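Local atomic coordinates of cell wall surface anchor family protein (Streptococcus agalactiae, PDB entry 3PHS), a protein that serves as a minor pilin of the streptococcal surface pilus and mediates adhesion to lung epithelial cells through an IgG-like domain. Residues G44-E56 against F92-V105. Sequence-based numbering, arbitrary orientation.
Sequences GVLYQLYQLKSTE and FNQLPDGIYYGLAV
Tyr50 and Tyr101 form a hydrogen-bonded pair at the heart of two neighbouring antiparallel strands, 46-52 and 98-105, whose N-to-C directions lie 154° apart, with the axes 4.4 Å apart at closest. Bonds run both ways between them, Tyr50 N to Tyr101 O (2.8 Å) and Tyr101 N to Tyr50 O (2.9 Å); in each the donor is tilted out of the carbonyl plane. Gln48 and Leu103 repeat the reciprocal pattern. At each end one direct bond remains, Val105 N to Leu46 O and Leu52 N to Ile99 O, and a water bridges the other side of the pair, linking Leu46 N with Val105 O and Leu52 O with Ile99 N.

Apolar packing on the face of Tyr47 and Leu49 centres on Phe92, which arrives from strand 89-95 of the other sheet. CD2 of Leu49 sits over the ring face, 3.8 Å from the centroid of the Phe92 ring, a CH-pi contact. The other methyl, Leu49 CD1, lies against Tyr100 CB (3.6 Å) and CA of Gly102. Further along, CB of Ala104 covers one face of the Tyr47 ring, whose hydroxyl bonds His19. On the reverse face, Leu103 CD2 meets the edge of the Tyr50 ring at CE1 (3.6 Å), and Leu72 of helix 69-75 touches both residues.

Polar side chains meet beside Pro96. Gln51 runs alongside Tyr100 because its CG lies opposite the backbone N (chi1 -166°), amide and ring planes 68° apart. Tyr100 OH donates to Pro96 O in a short bond; Gln51 OE1, 2.9 Å from Tyr100 OH, is bonded instead by Gln78 NE2.

Backbone bonds thus join the central strands of a four-stranded sheet, Leu49 packs it on strand 89-95 of the facing sheet, and Tyr100 holds the 94-97 turn against its own strand, consistent with an Ig-like sandwich.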
ATOM      1  N   GLY A  44     -17.356  -4.905   1.501  1.00 13.77           N
ATOM      2  CA  GLY A  44     -16.498  -5.248   2.650  1.00 13.89           C
ATOM      3  C   GLY A  44     -15.381  -4.268   2.978  1.00 13.76           C
ATOM      4  O   GLY A  44     -14.542  -4.546   3.851  1.00 14.40           O
ATOM      5  N   VAL A  45     -15.354  -3.121   2.299  1.00 12.30           N
ATOM      6  CA  VAL A  45     -14.337  -2.101   2.565  1.00 12.01           C
ATOM      7  C   VAL A  45     -14.795  -1.242   3.736  1.00 12.15           C
ATOM      8  O   VAL A  45     -15.932  -0.723   3.743  1.00 11.09           O
ATOM      9  CB  VAL A  45     -14.003  -1.201   1.314  1.00 11.57           C
ATOM     10  CG1 VAL A  45     -12.918  -0.142   1.644  1.00 11.10           C
ATOM     11  CG2 VAL A  45     -13.537  -2.054   0.121  1.00 13.05           C
ATOM     12  N   LEU A  46     -13.921  -1.132   4.737  1.00 11.02           N
ATOM     13  CA  LEU A  46     -14.214  -0.352   5.933  1.00 12.35           C
ATOM     14  C   LEU A  46     -13.841   1.104   5.745  1.00 11.93           C
ATOM     15  O   LEU A  46     -12.668   1.426   5.526  1.00 11.58           O
ATOM     16  CB  LEU A  46     -13.471  -0.949   7.141  1.00 12.68           C
ATOM     17  CG  LEU A  46     -13.604  -0.252   8.493  1.00 16.07           C
ATOM     18  CD1 LEU A  46     -15.066   0.046   8.829  1.00 20.23           C
ATOM     19  CD2 LEU A  46     -12.985  -1.168   9.540  1.00 18.61           C
ATOM     20  N   TYR A  47     -14.854   1.972   5.809  1.00 11.45           N
ATOM     21  CA  TYR A  47     -14.656   3.430   5.808  1.00 11.61           C
ATOM     22  C   TYR A  47     -14.864   4.008   7.207  1.00 12.04           C
ATOM     23  O   TYR A  47     -15.773   3.591   7.946  1.00 11.25           O
ATOM     24  CB  TYR A  47     -15.599   4.118   4.789  1.00 11.54           C
ATOM     25  CG  TYR A  47     -15.041   4.046   3.390  1.00 11.07           C
ATOM     26  CD1 TYR A  47     -15.345   2.975   2.546  1.00 11.74           C
ATOM     27  CD2 TYR A  47     -14.155   5.017   2.926  1.00 11.11           C
ATOM     28  CE1 TYR A  47     -14.804   2.901   1.263  1.00 12.02           C
ATOM     29  CE2 TYR A  47     -13.591   4.932   1.644  1.00 11.21           C
ATOM     30  CZ  TYR A  47     -13.931   3.878   0.823  1.00 11.11           C
ATOM     31  OH  TYR A  47     -13.379   3.809  -0.446  1.00 11.04           O
ATOM     32  N   GLN A  48     -13.991   4.934   7.580  1.00 12.02           N
ATOM     33  CA  GLN A  48     -14.180   5.685   8.804  1.00 12.70           C
ATOM     34  C   GLN A  48     -14.262   7.161   8.485  1.00 12.99           C
ATOM     35  O   GLN A  48     -13.516   7.658   7.645  1.00 12.85           O
ATOM     36  CB  GLN A  48     -13.051   5.401   9.787  1.00 11.98           C
ATOM     37  CG  GLN A  48     -13.085   3.970  10.201  1.00 13.62           C
ATOM     38  CD  GLN A  48     -12.017   3.586  11.178  1.00 18.39           C
ATOM     39  OE1 GLN A  48     -12.117   2.520  11.803  1.00 21.54           O
ATOM     40  NE2 GLN A  48     -10.995   4.419  11.326  1.00 14.02           N
ATOM     41  N   LEU A  49     -15.150   7.848   9.202  1.00 12.79           N
ATOM     42  CA  LEU A  49     -15.338   9.282   9.052  1.00 13.22           C
ATOM     43  C   LEU A  49     -15.087   9.960  10.391  1.00 13.27           C
ATOM     44  O   LEU A  49     -15.722   9.610  11.385  1.00 13.77           O
ATOM     45  CB  LEU A  49     -16.749   9.582   8.502  1.00 13.89           C
ATOM     46  CG  LEU A  49     -17.011   9.579   6.983  1.00 15.89           C
ATOM     47  CD1 LEU A  49     -16.430  10.802   6.331  1.00 19.80           C
ATOM     48  CD2 LEU A  49     -16.524   8.333   6.240  1.00 19.01           C
ATOM     49  N   TYR A  50     -14.155  10.917  10.404  1.00 12.88           N
ATOM     50  CA  TYR A  50     -13.735  11.629  11.615  1.00 13.29           C
ATOM     51  C   TYR A  50     -14.307  13.040  11.574  1.00 13.30           C
ATOM     52  O   TYR A  50     -14.002  13.817  10.670  1.00 13.35           O
ATOM     53  CB  TYR A  50     -12.212  11.634  11.727  1.00 13.16           C
ATOM     54  CG  TYR A  50     -11.696  10.246  12.023  1.00 15.06           C
ATOM     55  CD1 TYR A  50     -11.536   9.305  11.000  1.00 14.33           C
ATOM     56  CD2 TYR A  50     -11.458   9.848  13.334  1.00 15.39           C
ATOM     57  CE1 TYR A  50     -11.090   8.010  11.282  1.00 16.06           C
ATOM     58  CE2 TYR A  50     -11.022   8.557  13.628  1.00 14.80           C
ATOM     59  CZ  TYR A  50     -10.826   7.657  12.599  1.00 15.67           C
ATOM     60  OH  TYR A  50     -10.419   6.393  12.918  1.00 16.42           O
ATOM     61  N   GLN A  51     -15.195  13.330  12.520  1.00 13.42           N
ATOM     62  CA  GLN A  51     -15.807  14.653  12.619  1.00 14.26           C
ATOM     63  C   GLN A  51     -14.782  15.658  13.167  1.00 13.60           C
ATOM     64  O   GLN A  51     -14.315  15.511  14.297  1.00 12.78           O
ATOM     65  CB  GLN A  51     -16.981  14.553  13.582  1.00 14.38           C
ATOM     66  CG  GLN A  51     -17.957  15.695  13.598  1.00 17.48           C
ATOM     67  CD  GLN A  51     -19.069  15.336  14.577  1.00 19.05           C
ATOM     68  OE1 GLN A  51     -20.124  14.846  14.184  1.00 23.57           O
ATOM     69  NE2 GLN A  51     -18.786  15.461  15.845  1.00 21.15           N
ATOM     70  N   LEU A  52     -14.440  16.674  12.376  1.00 12.93           N
ATOM     71  CA  LEU A  52     -13.438  17.664  12.809  1.00 12.64           C
ATOM     72  C   LEU A  52     -13.931  18.503  13.985  1.00 13.31           C
ATOM     73  O   LEU A  52     -15.115  18.815  14.070  1.00 12.38           O
ATOM     74  CB  LEU A  52     -13.025  18.590  11.658  1.00 12.87           C
ATOM     75  CG  LEU A  52     -11.856  18.127  10.794  1.00 11.72           C
ATOM     76  CD1 LEU A  52     -12.172  16.790  10.099  1.00 12.84           C
ATOM     77  CD2 LEU A  52     -11.486  19.199   9.786  1.00 11.36           C
ATOM     78  N   LYS A  53     -13.012  18.820  14.894  1.00 14.30           N
ATOM     79  CA  LYS A  53     -13.294  19.758  15.989  1.00 16.62           C
ATOM     80  C   LYS A  53     -12.912  21.176  15.617  1.00 16.57           C
ATOM     81  O   LYS A  53     -13.473  22.128  16.154  1.00 17.50           O
ATOM     82  CB  LYS A  53     -12.544  19.344  17.258  1.00 17.20           C
ATOM     83  CG  LYS A  53     -13.010  18.025  17.849  1.00 21.48           C
ATOM     84  CD  LYS A  53     -12.347  17.742  19.206  1.00 26.86           C
ATOM     85  CE  LYS A  53     -13.291  18.002  20.377  1.00 30.87           C
ATOM     86  NZ  LYS A  53     -13.990  19.335  20.336  1.00 34.92           N
ATOM     87  N   SER A  54     -11.977  21.311  14.679  1.00 17.13           N
ATOM     88  CA  SER A  54     -11.376  22.599  14.318  1.00 17.64           C
ATOM     89  C   SER A  54     -11.118  22.652  12.825  1.00 17.79           C
ATOM     90  O   SER A  54     -10.785  21.618  12.215  1.00 17.01           O
ATOM     91  CB  SER A  54     -10.061  22.797  15.086  1.00 18.25           C
ATOM     92  OG  SER A  54      -9.396  23.991  14.672  1.00 20.82           O
ATOM     93  N   THR A  55     -11.278  23.840  12.229  1.00 17.48           N
ATOM     94  CA  THR A  55     -10.909  24.038  10.824  1.00 17.94           C
ATOM     95  C   THR A  55      -9.874  25.158  10.633  1.00 18.10           C
ATOM     96  O   THR A  55      -9.860  25.821   9.593  1.00 17.61           O
ATOM     97  CB  THR A  55     -12.138  24.326   9.925  1.00 18.11           C
ATOM     98  OG1 THR A  55     -12.786  25.530  10.360  1.00 17.97           O
ATOM     99  CG2 THR A  55     -13.123  23.164   9.963  1.00 18.48           C
ATOM    100  N   GLU A  56      -9.017  25.356  11.636  1.00 17.40           N
ATOM    101  CA  GLU A  56      -8.060  26.472  11.624  1.00 18.55           C
ATOM    102  C   GLU A  56      -6.967  26.327  10.570  1.00 19.08           C
ATOM    103  O   GLU A  56      -6.495  27.322  10.002  1.00 19.61           O
ATOM    104  CB  GLU A  56      -7.430  26.642  13.007  1.00 17.92           C
ATOM    105  CG  GLU A  56      -8.425  27.126  14.065  1.00 17.91           C
ATOM    106  CD  GLU A  56      -9.091  28.445  13.684  1.00 19.17           C
ATOM    107  OE1 GLU A  56      -8.384  29.481  13.626  1.00 19.80           O
ATOM    108  OE2 GLU A  56     -10.314  28.443  13.440  1.00 17.55           O
ATOM    109  N   PHE A  92     -23.700   6.333   5.754  1.00 12.75           N
ATOM    110  CA  PHE A  92     -23.553   7.084   7.000  1.00 13.98           C
ATOM    111  C   PHE A  92     -24.823   7.875   7.212  1.00 14.35           C
ATOM    112  O   PHE A  92     -25.109   8.813   6.466  1.00 15.17           O
ATOM    113  CB  PHE A  92     -22.338   8.014   6.926  1.00 14.19           C
ATOM    114  CG  PHE A  92     -21.038   7.265   6.839  1.00 15.20           C
ATOM    115  CD1 PHE A  92     -20.324   6.951   7.998  1.00 18.87           C
ATOM    116  CD2 PHE A  92     -20.568   6.816   5.612  1.00 15.69           C
ATOM    117  CE1 PHE A  92     -19.114   6.215   7.929  1.00 17.20           C
ATOM    118  CE2 PHE A  92     -19.367   6.081   5.522  1.00 15.54           C
ATOM    119  CZ  PHE A  92     -18.646   5.780   6.676  1.00 16.09           C
ATOM    120  N   ASN A  93     -25.585   7.475   8.221  1.00 14.39           N
ATOM    121  CA  ASN A  93     -26.914   8.030   8.455  1.00 14.32           C
ATOM    122  C   ASN A  93     -26.981   9.038   9.576  1.00 15.03           C
ATOM    123  O   ASN A  93     -26.386   8.850  10.654  1.00 15.43           O
ATOM    124  CB  ASN A  93     -27.898   6.892   8.702  1.00 14.88           C
ATOM    125  CG  ASN A  93     -28.007   5.983   7.514  1.00 14.21           C
ATOM    126  OD1 ASN A  93     -27.611   4.813   7.568  1.00 16.87           O
ATOM    127  ND2 ASN A  93     -28.476   6.524   6.412  1.00 12.84           N
ATOM    128  N   GLN A  94     -27.688  10.124   9.296  1.00 15.34           N
ATOM    129  CA  GLN A  94     -27.907  11.210  10.263  1.00 15.35           C
ATOM    130  C   GLN A  94     -26.641  11.771  10.902  1.00 15.26           C
ATOM    131  O   GLN A  94     -26.565  11.959  12.127  1.00 14.35           O
ATOM    132  CB  GLN A  94     -28.918  10.771  11.311  1.00 16.30           C
ATOM    133  CG  GLN A  94     -30.187  10.257  10.659  1.00 17.98           C
ATOM    134  CD  GLN A  94     -31.384  10.393  11.542  1.00 23.75           C
ATOM    135  OE1 GLN A  94     -31.902   9.391  12.043  1.00 29.40           O
ATOM    136  NE2 GLN A  94     -31.839  11.627  11.754  1.00 23.21           N
ATOM    137  N   LEU A  95     -25.634  12.013  10.070  1.00 14.83           N
ATOM    138  CA  LEU A  95     -24.424  12.672  10.536  1.00 14.98           C
ATOM    139  C   LEU A  95     -24.740  14.140  10.814  1.00 14.59           C
ATOM    140  O   LEU A  95     -25.423  14.777   9.997  1.00 13.85           O
ATOM    141  CB  LEU A  95     -23.325  12.567   9.473  1.00 14.85           C
ATOM    142  CG  LEU A  95     -22.331  11.399   9.554  1.00 16.69           C
ATOM    143  CD1 LEU A  95     -22.971  10.034   9.749  1.00 20.14           C
ATOM    144  CD2 LEU A  95     -21.457  11.440   8.291  1.00 18.29           C
ATOM    145  N   PRO A  96     -24.259  14.674  11.960  1.00 14.56           N
ATOM    146  CA  PRO A  96     -24.401  16.093  12.257  1.00 14.95           C
ATOM    147  C   PRO A  96     -23.694  16.923  11.213  1.00 14.79           C
ATOM    148  O   PRO A  96     -22.658  16.506  10.647  1.00 13.79           O
ATOM    149  CB  PRO A  96     -23.693  16.243  13.600  1.00 14.47           C
ATOM    150  CG  PRO A  96     -23.840  14.933  14.233  1.00 16.00           C
ATOM    151  CD  PRO A  96     -23.631  13.971  13.093  1.00 15.59           C
ATOM    152  N   ASP A  97     -24.278  18.079  10.950  1.00 14.66           N
ATOM    153  CA  ASP A  97     -23.703  19.048  10.066  1.00 15.31           C
ATOM    154  C   ASP A  97     -22.264  19.311  10.532  1.00 14.21           C
ATOM    155  O   ASP A  97     -22.005  19.457  11.732  1.00 14.12           O
ATOM    156  CB  ASP A  97     -24.588  20.297  10.108  1.00 16.36           C
ATOM    157  CG  ASP A  97     -24.254  21.266   9.035  1.00 18.84           C
ATOM    158  OD1 ASP A  97     -23.205  21.918   9.174  1.00 21.57           O
ATOM    159  OD2 ASP A  97     -25.018  21.370   8.047  1.00 20.04           O
ATOM    160  N   GLY A  98     -21.310  19.285   9.604  1.00 13.38           N
ATOM    161  CA  GLY A  98     -19.900  19.394  10.001  1.00 13.17           C
ATOM    162  C   GLY A  98     -18.930  19.096   8.876  1.00 12.53           C
ATOM    163  O   GLY A  98     -19.345  18.888   7.737  1.00 12.56           O
ATOM    164  N   ILE A  99     -17.640  19.101   9.204  1.00 12.54           N
ATOM    165  CA  ILE A  99     -16.579  18.744   8.260  1.00 12.55           C
ATOM    166  C   ILE A  99     -16.039  17.398   8.706  1.00 11.99           C
ATOM    167  O   ILE A  99     -15.753  17.215   9.875  1.00 12.46           O
ATOM    168  CB  ILE A  99     -15.404  19.794   8.226  1.00 12.22           C
ATOM    169  CG1 ILE A  99     -15.896  21.238   7.944  1.00 14.38           C
ATOM    170  CG2 ILE A  99     -14.310  19.377   7.220  1.00 13.30           C
ATOM    171  CD1 ILE A  99     -16.836  21.345   6.813  1.00 16.89           C
ATOM    172  N   TYR A 100     -15.922  16.459   7.770  1.00 11.98           N
ATOM    173  CA  TYR A 100     -15.475  15.112   8.079  1.00 11.75           C
ATOM    174  C   TYR A 100     -14.287  14.724   7.213  1.00 11.85           C
ATOM    175  O   TYR A 100     -14.251  15.017   6.020  1.00 11.52           O
ATOM    176  CB  TYR A 100     -16.581  14.088   7.827  1.00 11.81           C
ATOM    177  CG  TYR A 100     -17.763  14.256   8.745  1.00 12.01           C
ATOM    178  CD1 TYR A 100     -18.720  15.259   8.506  1.00 11.93           C
ATOM    179  CD2 TYR A 100     -17.904  13.442   9.881  1.00 13.51           C
ATOM    180  CE1 TYR A 100     -19.824  15.428   9.390  1.00 11.58           C
ATOM    181  CE2 TYR A 100     -18.991  13.606  10.761  1.00 12.96           C
ATOM    182  CZ  TYR A 100     -19.930  14.599  10.508  1.00 11.81           C
ATOM    183  OH  TYR A 100     -20.987  14.755  11.391  1.00 12.33           O
ATOM    184  N   TYR A 101     -13.333  14.057   7.843  1.00 10.76           N
ATOM    185  CA  TYR A 101     -12.227  13.437   7.151  1.00 11.44           C
ATOM    186  C   TYR A 101     -12.542  11.961   7.051  1.00 11.15           C
ATOM    187  O   TYR A 101     -12.750  11.302   8.070  1.00 11.91           O
ATOM    188  CB  TYR A 101     -10.949  13.634   7.954  1.00 10.79           C
ATOM    189  CG  TYR A 101      -9.722  12.945   7.401  1.00 11.41           C
ATOM    190  CD1 TYR A 101      -9.064  13.446   6.271  1.00 12.32           C
ATOM    191  CD2 TYR A 101      -9.204  11.808   8.028  1.00 11.06           C
ATOM    192  CE1 TYR A 101      -7.919  12.816   5.783  1.00 11.42           C
ATOM    193  CE2 TYR A 101      -8.059  11.171   7.542  1.00 11.69           C
ATOM    194  CZ  TYR A 101      -7.428  11.694   6.426  1.00 10.88           C
ATOM    195  OH  TYR A 101      -6.295  11.076   5.958  1.00 12.73           O
ATOM    196  N   GLY A 102     -12.533  11.447   5.826  1.00 10.76           N
ATOM    197  CA  GLY A 102     -12.848  10.050   5.553  1.00 10.66           C
ATOM    198  C   GLY A 102     -11.671   9.306   4.946  1.00 11.36           C
ATOM    199  O   GLY A 102     -10.921   9.863   4.158  1.00 11.51           O
ATOM    200  N   LEU A 103     -11.522   8.040   5.323  1.00 10.84           N
ATOM    201  CA  LEU A 103     -10.465   7.194   4.761  1.00 11.64           C
ATOM    202  C   LEU A 103     -10.924   5.754   4.794  1.00 10.65           C
ATOM    203  O   LEU A 103     -11.828   5.411   5.551  1.00 10.83           O
ATOM    204  CB  LEU A 103      -9.162   7.342   5.566  1.00 11.93           C
ATOM    205  CG  LEU A 103      -9.007   6.597   6.894  1.00 13.53           C
ATOM    206  CD1 LEU A 103      -7.578   6.685   7.380  1.00 15.58           C
ATOM    207  CD2 LEU A 103      -9.937   7.181   7.936  1.00 14.69           C
ATOM    208  N   ALA A 104     -10.321   4.913   3.963  1.00 10.61           N
ATOM    209  CA  ALA A 104     -10.518   3.477   4.095  1.00 10.97           C
ATOM    210  C   ALA A 104      -9.435   2.910   5.002  1.00 11.67           C
ATOM    211  O   ALA A 104      -8.260   3.324   4.939  1.00 12.36           O
ATOM    212  CB  ALA A 104     -10.469   2.789   2.730  1.00 10.70           C
ATOM    213  N   VAL A 105      -9.835   1.947   5.818  1.00 12.27           N
ATOM    214  CA  VAL A 105      -8.931   1.274   6.769  1.00 13.81           C
ATOM    215  C   VAL A 105      -8.773  -0.206   6.413  1.00 14.38           C
ATOM    216  O   VAL A 105      -9.738  -0.890   6.055  1.00 14.97           O
ATOM    217  CB  VAL A 105      -9.440   1.419   8.235  1.00 14.47           C
ATOM    218  CG1 VAL A 105      -8.528   0.663   9.229  1.00 15.45           C
ATOM    219  CG2 VAL A 105      -9.517   2.880   8.624  1.00 14.54           C
TER
HETATM  220  O   HOH W   1     -11.398  -2.456   4.650  1.00 14.49           O
HETATM  221  O   HOH W   2     -17.201  19.385  12.018  1.00 17.39           O